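Local coordinates for ArsC family reductase (Pseudomonas aeruginosa, PDB 1RW1), which probably acts as a glutathione-dependent thiol reductase of the ArsC family, built on a thioredoxin fold, although its cellular role remains unassigned, at residues T1-G6 with V93-G98; I37-L42 with L81-P86; Q52-R57 with S87-P92. All coordinates share one frame; numbering follows the deposited sequence. Where two conformers were deposited one is given.

The three contacts tie residues 81-98, one continuous run of chain, to three earlier places: 1-6 pair with 93-98 in contact 1, 37-42 with 81-86 in contact 2, and 52-57 with 87-92 in contact 3. Contacts 2 and 3 interleave along the chain, nested inside the loop that contact 1 closes. Their centres are about 11 Å apart, and Met82 of contact 2 packs on Val54 and Leu55 of contact 3; the centre of contact 1 is about 16 Å from that of contact 2 and about 15 Å from that of contact 3. Tyr5 of contact 1 meets His41 of contact 2, and Pro92 of contact 3 packs on Leu4, joining the helical region to the thioredoxin-fold sheet.

Contact 1: residues T1-G6 with V93-G98; sequences TYVLYG and VLELGG
Val3 and Tyr5 of strand 2-6 pair in antiparallel fashion with Glu95 and Val93 of strand 93-95, the strand axes 4.7 Å apart and their directions at 166°. Both pairs are of the hydrogen-bonded kind: Glu95 N gives a short bond to Val3 O (2.8 Å), the return bond from Val3 N to Glu95 O is longer (3.2 Å), and Tyr5 and Val93 exchange a second set. Between them lies the non-hydrogen-bonded pair of Leu4 and Leu94, whose side chains cross at a slant and meet through their CD1 methyls at 4.0 Å. Farther out, Tyr2 ring atom CD1 touches Leu96 CD2 at 4.2 Å, while Leu96 O lies at the ring edge in its plane.

The other face of the sheet carries Val3, Tyr5, Val93 and Glu95. Tyr5 CB rests on Val93 CB at 4.1 Å, and Val93 O sits at the ring edge. In the conformer given, Glu95 reaches across with an extended chain: its CG lies 3.5 Å from Tyr5 CE1, and its carboxylate plane stands 73° from the ring. Tyr5 OH and Glu95 OE1 are modelled 2.4 Å apart, too short to be taken at face value; Glu95 was deposited in two conformers. The phenol is also hydrogen-bonded with His41 NE2, and Glu95 OE2 reaches Arg44 and Trp45.

Strand 27-31 pairs in parallel with strand 2-6 and strand 100-102 lies beside strand 93-95, which makes this contact the centre of the thioredoxin-fold sheet. On the leucine face, helix 11-22 packs on Leu4 and helix 106-113 on Leu4 and Leu94; across the tyrosine face lies helix 39-49, which supplies His41, Arg44 and Trp45.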
loop_
_atom_site.group_PDB
_atom_site.type_symbol
_atom_site.label_atom_id
_atom_site.label_comp_id
_atom_site.label_asym_id
_atom_site.label_seq_id
_atom_site.Cartn_x
_atom_site.Cartn_y
_atom_site.Cartn_z
ATOM N N THR A 1 12.260 -9.405 -8.940
ATOM C CA THR A 1 12.307 -9.018 -7.506
ATOM C C THR A 1 10.925 -8.640 -6.997
ATOM O O THR A 1 10.341 -7.659 -7.482
ATOM C CB THR A 1 13.227 -7.797 -7.319
ATOM O OG1 THR A 1 14.537 -8.073 -7.832
ATOM C CG2 THR A 1 13.427 -7.493 -5.835
ATOM N N TYR A 2 10.418 -9.364 -6.003
ATOM C CA TYR A 2 9.195 -8.961 -5.333
ATOM C C TYR A 2 9.522 -7.824 -4.362
ATOM O O TYR A 2 10.590 -7.816 -3.731
ATOM C CB TYR A 2 8.649 -10.139 -4.552
ATOM C CG TYR A 2 8.305 -11.326 -5.422
ATOM C CD1 TYR A 2 7.588 -11.175 -6.601
ATOM C CD2 TYR A 2 8.692 -12.615 -5.069
ATOM C CE1 TYR A 2 7.265 -12.260 -7.393
ATOM C CE2 TYR A 2 8.364 -13.712 -5.850
ATOM C CZ TYR A 2 7.646 -13.523 -7.007
ATOM O OH TYR A 2 7.327 -14.611 -7.784
ATOM N N VAL A 3 8.585 -6.894 -4.228
ATOM C CA VAL A 3 8.797 -5.723 -3.366
ATOM C C VAL A 3 7.545 -5.512 -2.516
ATOM O O VAL A 3 6.430 -5.432 -3.043
ATOM C CB VAL A 3 9.099 -4.434 -4.171
ATOM C CG1 VAL A 3 9.453 -3.311 -3.212
ATOM C CG2 VAL A 3 10.226 -4.681 -5.167
ATOM N N LEU A 4 7.743 -5.443 -1.200
ATOM C CA LEU A 4 6.688 -5.215 -0.232
ATOM C C LEU A 4 6.815 -3.782 0.279
ATOM O O LEU A 4 7.873 -3.398 0.772
ATOM C CB LEU A 4 6.842 -6.203 0.927
ATOM C CG LEU A 4 5.650 -6.244 1.893
ATOM C CD1 LEU A 4 4.438 -6.909 1.247
ATOM C CD2 LEU A 4 6.051 -6.970 3.164
ATOM N N TYR A 5 5.730 -3.023 0.218
ATOM C CA TYR A 5 5.708 -1.611 0.589
ATOM C C TYR A 5 4.857 -1.423 1.832
ATOM O O TYR A 5 3.705 -1.877 1.890
ATOM C CB TYR A 5 5.081 -0.778 -0.533
ATOM C CG TYR A 5 5.820 -0.795 -1.847
ATOM C CD1 TYR A 5 5.697 -1.841 -2.723
ATOM C CD2 TYR A 5 6.638 0.256 -2.205
ATOM C CE1 TYR A 5 6.364 -1.843 -3.935
ATOM C CE2 TYR A 5 7.316 0.268 -3.411
ATOM C CZ TYR A 5 7.170 -0.788 -4.284
ATOM O OH TYR A 5 7.834 -0.783 -5.490
ATOM N N GLY A 6 5.398 -0.699 2.806
ATOM C CA GLY A 6 4.654 -0.374 4.010
ATOM C C GLY A 6 5.585 0.149 5.084
ATOM O O GLY A 6 6.509 0.911 4.808
ATOM N N VAL A 93 1.408 -3.044 0.096
ATOM C CA VAL A 93 1.354 -3.243 -1.353
ATOM C C VAL A 93 2.454 -4.234 -1.671
ATOM O O VAL A 93 3.577 -4.105 -1.175
ATOM C CB VAL A 93 1.505 -1.946 -2.158
ATOM C CG1 VAL A 93 1.489 -2.237 -3.646
ATOM C CG2 VAL A 93 0.413 -0.964 -1.797
ATOM N N LEU A 94 2.149 -5.246 -2.478
ATOM C CA LEU A 94 3.125 -6.260 -2.860
ATOM C C LEU A 94 3.212 -6.273 -4.372
ATOM O O LEU A 94 2.218 -6.567 -5.051
ATOM C CB LEU A 94 2.718 -7.628 -2.344
ATOM C CG LEU A 94 3.601 -8.806 -2.783
ATOM C CD1 LEU A 94 5.051 -8.663 -2.323
ATOM C CD2 LEU A 94 3.014 -10.108 -2.254
ATOM N N GLU A 95 4.394 -5.946 -4.898
ATOM C CA GLU A 95 4.678 -5.956 -6.331
ATOM C C GLU A 95 5.193 -7.319 -6.738
ATOM O O GLU A 95 6.177 -7.805 -6.203
ATOM C CB GLU A 95 5.613 -4.810 -6.680
ATOM C CG GLU A 95 4.873 -3.480 -6.601
ATOM C CD GLU A 95 5.722 -2.319 -7.015
ATOM O OE1 GLU A 95 6.965 -2.450 -7.019
ATOM O OE2 GLU A 95 5.139 -1.279 -7.349
ATOM N N LEU A 96 4.491 -7.925 -7.680
ATOM C CA LEU A 96 4.733 -9.286 -8.128
ATOM C C LEU A 96 5.410 -9.355 -9.498
ATOM O O LEU A 96 5.750 -10.429 -9.977
ATOM C CB LEU A 96 3.399 -10.041 -8.220
ATOM C CG LEU A 96 2.658 -10.204 -6.896
ATOM C CD1 LEU A 96 1.227 -10.629 -7.145
ATOM C CD2 LEU A 96 3.382 -11.177 -5.994
ATOM N N GLY A 97 5.586 -8.213 -10.138
ATOM C CA GLY A 97 6.135 -8.178 -11.479
ATOM C C GLY A 97 5.159 -7.500 -12.420
ATOM O O GLY A 97 5.254 -6.307 -12.670
ATOM N N GLY A 98 4.191 -8.241 -12.925
ATOM C CA GLY A 98 3.204 -7.648 -13.809
ATOM C C GLY A 98 2.030 -7.003 -13.089
ATOM O O GLY A 98 1.199 -6.346 -13.723
#

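Contact 2: residues I37-L42 with L81-P86; sequences IDREHL and LMLAQP
Leu83 and Leu42 bring the end of helix 75-84 against the start of helix 39-49, a helix-to-helix contact within the helical part of this ArsC-family thioredoxin fold. No hydrogen bond crosses between the two segments, and apolar contact dominates. Leu42 points its CD1 methyl at the turn of Met82 (selenomethionine) and Leu83, standing 3.6 Å from Leu83 N and 4.0 Å from both Met82 CB and Leu83 CB. Ile37 CG2 meets Pro86 CG at 3.9 Å, the two side chains running antiparallel as they pass. Tyr32 of helix 32-35 touches both Ile37 and Pro86.

Leu83 divides its two methyls between different surroundings. Its CG is anti to the backbone N (chi1 179°); beyond it, CD1 lies against the backbone at Ile37 O (3.6 Å), whereas CD2 meets the guanidinium of Arg39 face-on, 3.3 Å above the plane and over its centre. A flat cation thus lies on an aliphatic methyl, while Arg39 NE forms a salt bridge with Glu80, about one turn back along the helix that carries Leu83.

At the start of helix 39-49 the polar bonds lie within the 37-42 segment. Asp38 is the N-cap of this helix, and its OD1 accepts from the backbone N of His41 as well as from the imidazole of the same residue. His41 N and His41 ND1 reach Asp38 OD1 from opposite faces of the carboxylate plane, at 3.1 and 2.9 Å respectively.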
loop_
_atom_site.group_PDB
_atom_site.type_symbol
_atom_site.label_atom_id
_atom_site.label_comp_id
_atom_site.label_asym_id
_atom_site.label_seq_id
_atom_site.Cartn_x
_atom_site.Cartn_y
_atom_site.Cartn_z
ATOM N N ILE A 37 7.912 7.765 -0.488
ATOM C CA ILE A 37 7.265 7.193 -1.686
ATOM C C ILE A 37 7.167 8.327 -2.707
ATOM O O ILE A 37 7.286 9.497 -2.356
ATOM C CB ILE A 37 5.875 6.627 -1.344
ATOM C CG1 ILE A 37 5.328 5.671 -2.421
ATOM C CG2 ILE A 37 4.873 7.771 -1.112
ATOM C CD1 ILE A 37 6.244 4.520 -2.824
ATOM N N ASP A 38 6.922 7.974 -3.964
ATOM C CA ASP A 38 6.827 8.972 -5.011
ATOM C C ASP A 38 5.554 8.798 -5.838
ATOM O O ASP A 38 4.832 7.799 -5.735
ATOM C CB ASP A 38 8.075 8.945 -5.903
ATOM C CG ASP A 38 8.158 7.693 -6.746
ATOM O OD1 ASP A 38 7.282 6.827 -6.710
ATOM O OD2 ASP A 38 9.015 7.566 -7.615
ATOM N N ARG A 39 5.287 9.778 -6.685
ATOM C CA ARG A 39 4.075 9.788 -7.479
ATOM C C ARG A 39 4.064 8.678 -8.503
ATOM O O ARG A 39 2.995 8.198 -8.866
ATOM C CB ARG A 39 3.903 11.085 -8.222
ATOM C CG ARG A 39 3.429 12.188 -7.453
ATOM C CD ARG A 39 2.990 13.314 -8.379
ATOM N NE ARG A 39 2.753 14.506 -7.609
ATOM C CZ ARG A 39 3.679 15.385 -7.323
ATOM N NH1 ARG A 39 4.921 15.235 -7.770
ATOM N NH2 ARG A 39 3.360 16.412 -6.565
ATOM N N GLU A 40 5.223 8.282 -9.016
ATOM C CA GLU A 40 5.253 7.261 -10.027
ATOM C C GLU A 40 4.642 5.959 -9.505
ATOM O O GLU A 40 3.826 5.320 -10.180
ATOM C CB GLU A 40 6.683 7.083 -10.559
ATOM C CG GLU A 40 6.762 6.171 -11.765
ATOM C CD GLU A 40 6.827 4.702 -11.413
ATOM O OE1 GLU A 40 7.149 4.358 -10.270
ATOM O OE2 GLU A 40 6.544 3.868 -12.288
ATOM N N HIS A 41 4.990 5.572 -8.283
ATOM C CA HIS A 41 4.404 4.389 -7.674
ATOM C C HIS A 41 2.915 4.559 -7.482
ATOM O O HIS A 41 2.123 3.686 -7.813
ATOM C CB HIS A 41 5.042 4.141 -6.302
ATOM C CG HIS A 41 6.284 3.365 -6.379
ATOM N ND1 HIS A 41 7.527 3.919 -6.537
ATOM C CD2 HIS A 41 6.450 2.023 -6.327
ATOM C CE1 HIS A 41 8.417 2.927 -6.509
ATOM N NE2 HIS A 41 7.782 1.771 -6.433
ATOM N N LEU A 42 2.524 5.677 -6.878
ATOM C CA LEU A 42 1.126 5.892 -6.560
ATOM C C LEU A 42 0.247 5.896 -7.800
ATOM O O LEU A 42 -0.872 5.354 -7.782
ATOM C CB LEU A 42 0.934 7.174 -5.775
ATOM C CG LEU A 42 1.617 7.183 -4.403
ATOM C CD1 LEU A 42 1.620 8.576 -3.840
ATOM C CD2 LEU A 42 0.921 6.227 -3.453
ATOM N N LEU A 81 -2.554 13.490 -1.720
ATOM C CA LEU A 81 -2.683 13.252 -0.280
ATOM C C LEU A 81 -1.701 12.174 0.186
ATOM O O LEU A 81 -1.020 12.324 1.203
ATOM C CB LEU A 81 -4.104 12.831 0.074
ATOM C CG LEU A 81 -5.202 13.871 -0.105
ATOM C CD1 LEU A 81 -6.558 13.248 0.219
ATOM C CD2 LEU A 81 -4.960 15.097 0.749
HETATM N N MSE A 82 -1.656 11.071 -0.548
HETATM C CA MSE A 82 -0.772 9.955 -0.184
HETATM C C MSE A 82 0.703 10.272 -0.335
HETATM O O MSE A 82 1.530 9.754 0.416
HETATM C CB MSE A 82 -1.133 8.723 -1.008
HETATM C CG MSE A 82 -2.494 8.173 -0.646
HETATM SE SE MSE A 82 -2.945 6.481 -1.570
HETATM C CE MSE A 82 -3.355 7.229 -3.335
ATOM N N LEU A 83 1.025 11.118 -1.306
ATOM C CA LEU A 83 2.403 11.491 -1.566
ATOM C C LEU A 83 2.968 12.213 -0.351
ATOM O O LEU A 83 4.099 11.940 0.071
ATOM C CB LEU A 83 2.455 12.392 -2.802
ATOM C CG LEU A 83 3.832 12.897 -3.203
ATOM C CD1 LEU A 83 4.774 11.760 -3.537
ATOM C CD2 LEU A 83 3.690 13.836 -4.338
ATOM N N ALA A 84 2.206 13.160 0.194
ATOM C CA ALA A 84 2.699 13.924 1.330
ATOM C C ALA A 84 2.646 13.125 2.623
ATOM O O ALA A 84 3.464 13.360 3.518
ATOM C CB ALA A 84 1.906 15.188 1.496
ATOM N N GLN A 85 1.683 12.209 2.720
ATOM C CA GLN A 85 1.438 11.448 3.958
ATOM C C GLN A 85 1.279 9.965 3.635
ATOM O O GLN A 85 0.160 9.447 3.596
ATOM C CB GLN A 85 0.206 11.971 4.693
ATOM C CG GLN A 85 0.431 13.338 5.310
ATOM C CD GLN A 85 -0.801 13.802 6.024
ATOM O OE1 GLN A 85 -1.005 13.456 7.219
ATOM N NE2 GLN A 85 -1.653 14.515 5.343
ATOM N N PRO A 86 2.394 9.255 3.459
ATOM C CA PRO A 86 2.328 7.825 3.158
ATOM C C PRO A 86 1.610 6.960 4.173
ATOM O O PRO A 86 1.244 5.835 3.829
ATOM C CB PRO A 86 3.798 7.431 3.033
ATOM C CG PRO A 86 4.479 8.690 2.611
ATOM C CD PRO A 86 3.771 9.782 3.324
#

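Contact 3: residues Q52-R57 with S87-P92; sequences QTVLNR and SMIKRP
Asn56 and Arg91 each turn a flat group to one water: the Asn56 carboxamide donates to it through ND2 (2.9 Å), and the water lies over one face of the Arg91 guanidinium, offset toward its rim. The same water donates to Ser87 O and Ile89 O, linking Asn56 to the 87-89 backbone. Gln52 CG is similarly placed over one face of the Arg57 guanidinium.

Between the two segments, a single bridge at Leu55 and Ile89 is made by two short backbone bonds, Lys90 N to Val54 O (2.8 Å, 176° at the hydrogen) and Asn56 N to Met88 O (2.8 Å). Lys90 then folds back along the end of helix 51-54. Its NZ donates to Thr53 O (2.8 Å) and Leu55 O (2.9 Å), standing above both carbonyl planes. These two oxygens at the helix end would probably stabilise the positive charge. Val54 and Ile89 both pack on Met82 of helix 75-84.

The bridged segment leads into the cis peptide bond between Arg91 and Pro92, the cis-proline placed just before a central strand that is a hallmark of the thioredoxin fold; here the Arg91 side chain touches Cys10.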
loop_
_atom_site.group_PDB
_atom_site.type_symbol
_atom_site.label_atom_id
_atom_site.label_comp_id
_atom_site.label_asym_id
_atom_site.label_seq_id
_atom_site.Cartn_x
_atom_site.Cartn_y
_atom_site.Cartn_z
ATOM N N GLN A 52 -9.672 4.470 -4.426
ATOM C CA GLN A 52 -10.362 4.099 -3.188
ATOM C C GLN A 52 -9.798 2.828 -2.572
ATOM O O GLN A 52 -9.933 2.604 -1.380
ATOM C CB GLN A 52 -11.857 3.957 -3.425
ATOM C CG GLN A 52 -12.539 5.290 -3.662
ATOM C CD GLN A 52 -14.001 5.195 -4.073
ATOM O OE1 GLN A 52 -14.498 4.114 -4.380
ATOM N NE2 GLN A 52 -14.683 6.335 -4.086
ATOM N N THR A 53 -9.184 1.993 -3.389
ATOM C CA THR A 53 -8.543 0.782 -2.919
ATOM C C THR A 53 -7.170 1.087 -2.321
ATOM O O THR A 53 -6.800 0.544 -1.297
ATOM C CB THR A 53 -8.432 -0.172 -4.095
ATOM O OG1 THR A 53 -9.744 -0.395 -4.644
ATOM C CG2 THR A 53 -7.846 -1.513 -3.681
ATOM N N VAL A 54 -6.424 1.986 -2.947
ATOM C CA VAL A 54 -5.068 2.291 -2.506
ATOM C C VAL A 54 -5.078 3.243 -1.299
ATOM O O VAL A 54 -4.218 3.143 -0.429
ATOM C CB VAL A 54 -4.255 2.876 -3.682
ATOM C CG1 VAL A 54 -2.830 3.200 -3.281
ATOM C CG2 VAL A 54 -4.251 1.913 -4.844
ATOM N N LEU A 55 -6.012 4.176 -1.248
ATOM C CA LEU A 55 -6.110 5.127 -0.144
ATOM C C LEU A 55 -6.861 4.497 1.021
ATOM O O LEU A 55 -7.981 3.992 0.860
ATOM C CB LEU A 55 -6.863 6.375 -0.617
ATOM C CG LEU A 55 -7.119 7.505 0.374
ATOM C CD1 LEU A 55 -5.826 8.145 0.799
ATOM C CD2 LEU A 55 -8.061 8.537 -0.213
ATOM N N ASN A 56 -6.259 4.544 2.196
ATOM C CA ASN A 56 -6.871 4.038 3.407
ATOM C C ASN A 56 -7.806 5.070 4.029
ATOM O O ASN A 56 -7.483 5.687 5.032
ATOM C CB ASN A 56 -5.794 3.622 4.384
ATOM C CG ASN A 56 -6.373 2.916 5.592
ATOM O OD1 ASN A 56 -7.579 2.615 5.639
ATOM N ND2 ASN A 56 -5.540 2.684 6.583
ATOM N N ARG A 57 -8.982 5.244 3.431
ATOM C CA ARG A 57 -9.934 6.228 3.923
ATOM C C ARG A 57 -10.462 5.885 5.319
ATOM O O ARG A 57 -10.893 6.775 6.041
ATOM C CB ARG A 57 -11.111 6.375 2.961
ATOM C CG ARG A 57 -10.743 7.082 1.683
ATOM C CD ARG A 57 -11.967 7.428 0.827
ATOM N NE ARG A 57 -12.608 6.213 0.341
ATOM C CZ ARG A 57 -13.784 6.172 -0.280
ATOM N NH1 ARG A 57 -14.441 7.292 -0.538
ATOM N NH2 ARG A 57 -14.277 5.003 -0.659
ATOM N N SER A 87 1.408 7.434 5.398
ATOM C CA SER A 87 0.587 6.715 6.368
ATOM C C SER A 87 -0.789 6.386 5.838
ATOM O O SER A 87 -1.386 5.409 6.317
ATOM C CB SER A 87 0.489 7.531 7.660
ATOM O OG SER A 87 -0.460 7.039 8.575
HETATM N N MSE A 88 -1.311 7.176 4.905
HETATM C CA MSE A 88 -2.634 6.993 4.311
HETATM C C MSE A 88 -2.705 5.922 3.254
HETATM O O MSE A 88 -3.781 5.661 2.743
HETATM C CB MSE A 88 -3.132 8.316 3.709
HETATM C CG MSE A 88 -3.468 9.288 4.821
HETATM SE SE MSE A 88 -4.653 10.691 4.314
HETATM C CE MSE A 88 -4.463 10.308 2.423
ATOM N N ILE A 89 -1.576 5.354 2.840
ATOM C CA ILE A 89 -1.586 4.292 1.833
ATOM C C ILE A 89 -1.972 2.969 2.494
ATOM O O ILE A 89 -1.423 2.608 3.530
ATOM C CB ILE A 89 -0.204 4.159 1.163
ATOM C CG1 ILE A 89 0.244 5.500 0.564
ATOM C CG2 ILE A 89 -0.233 3.089 0.093
ATOM C CD1 ILE A 89 1.727 5.535 0.245
ATOM N N LYS A 90 -2.909 2.235 1.904
ATOM C CA LYS A 90 -3.254 0.920 2.413
ATOM C C LYS A 90 -2.018 0.017 2.402
ATOM O O LYS A 90 -1.199 0.066 1.487
ATOM C CB LYS A 90 -4.364 0.301 1.573
ATOM C CG LYS A 90 -5.750 0.758 1.944
ATOM C CD LYS A 90 -6.800 -0.329 1.750
ATOM C CE LYS A 90 -8.224 0.205 1.906
ATOM N NZ LYS A 90 -8.524 1.168 0.842
ATOM N N ARG A 91 -1.929 -0.825 3.422
ATOM C CA ARG A 91 -0.785 -1.733 3.605
ATOM C C ARG A 91 -1.257 -3.189 3.518
ATOM O O ARG A 91 -2.358 -3.523 3.994
ATOM C CB ARG A 91 -0.044 -1.447 4.896
ATOM C CG ARG A 91 0.571 -0.062 4.914
ATOM C CD ARG A 91 1.451 0.163 6.106
ATOM N NE ARG A 91 0.760 0.193 7.382
ATOM C CZ ARG A 91 0.438 1.298 8.040
ATOM N NH1 ARG A 91 0.643 2.505 7.538
ATOM N NH2 ARG A 91 -0.091 1.179 9.243
ATOM N N PRO A 92 -0.323 -4.071 3.175
ATOM C CA PRO A 92 0.814 -3.783 2.306
ATOM C C PRO A 92 0.422 -3.448 0.893
ATOM O O PRO A 92 -0.737 -3.593 0.519
ATOM C CB PRO A 92 1.605 -5.116 2.307
ATOM C CG PRO A 92 0.887 -6.032 3.259
ATOM C CD PRO A 92 -0.520 -5.520 3.277
HETATM O O HOH W 1 -2.674 2.870 6.049
#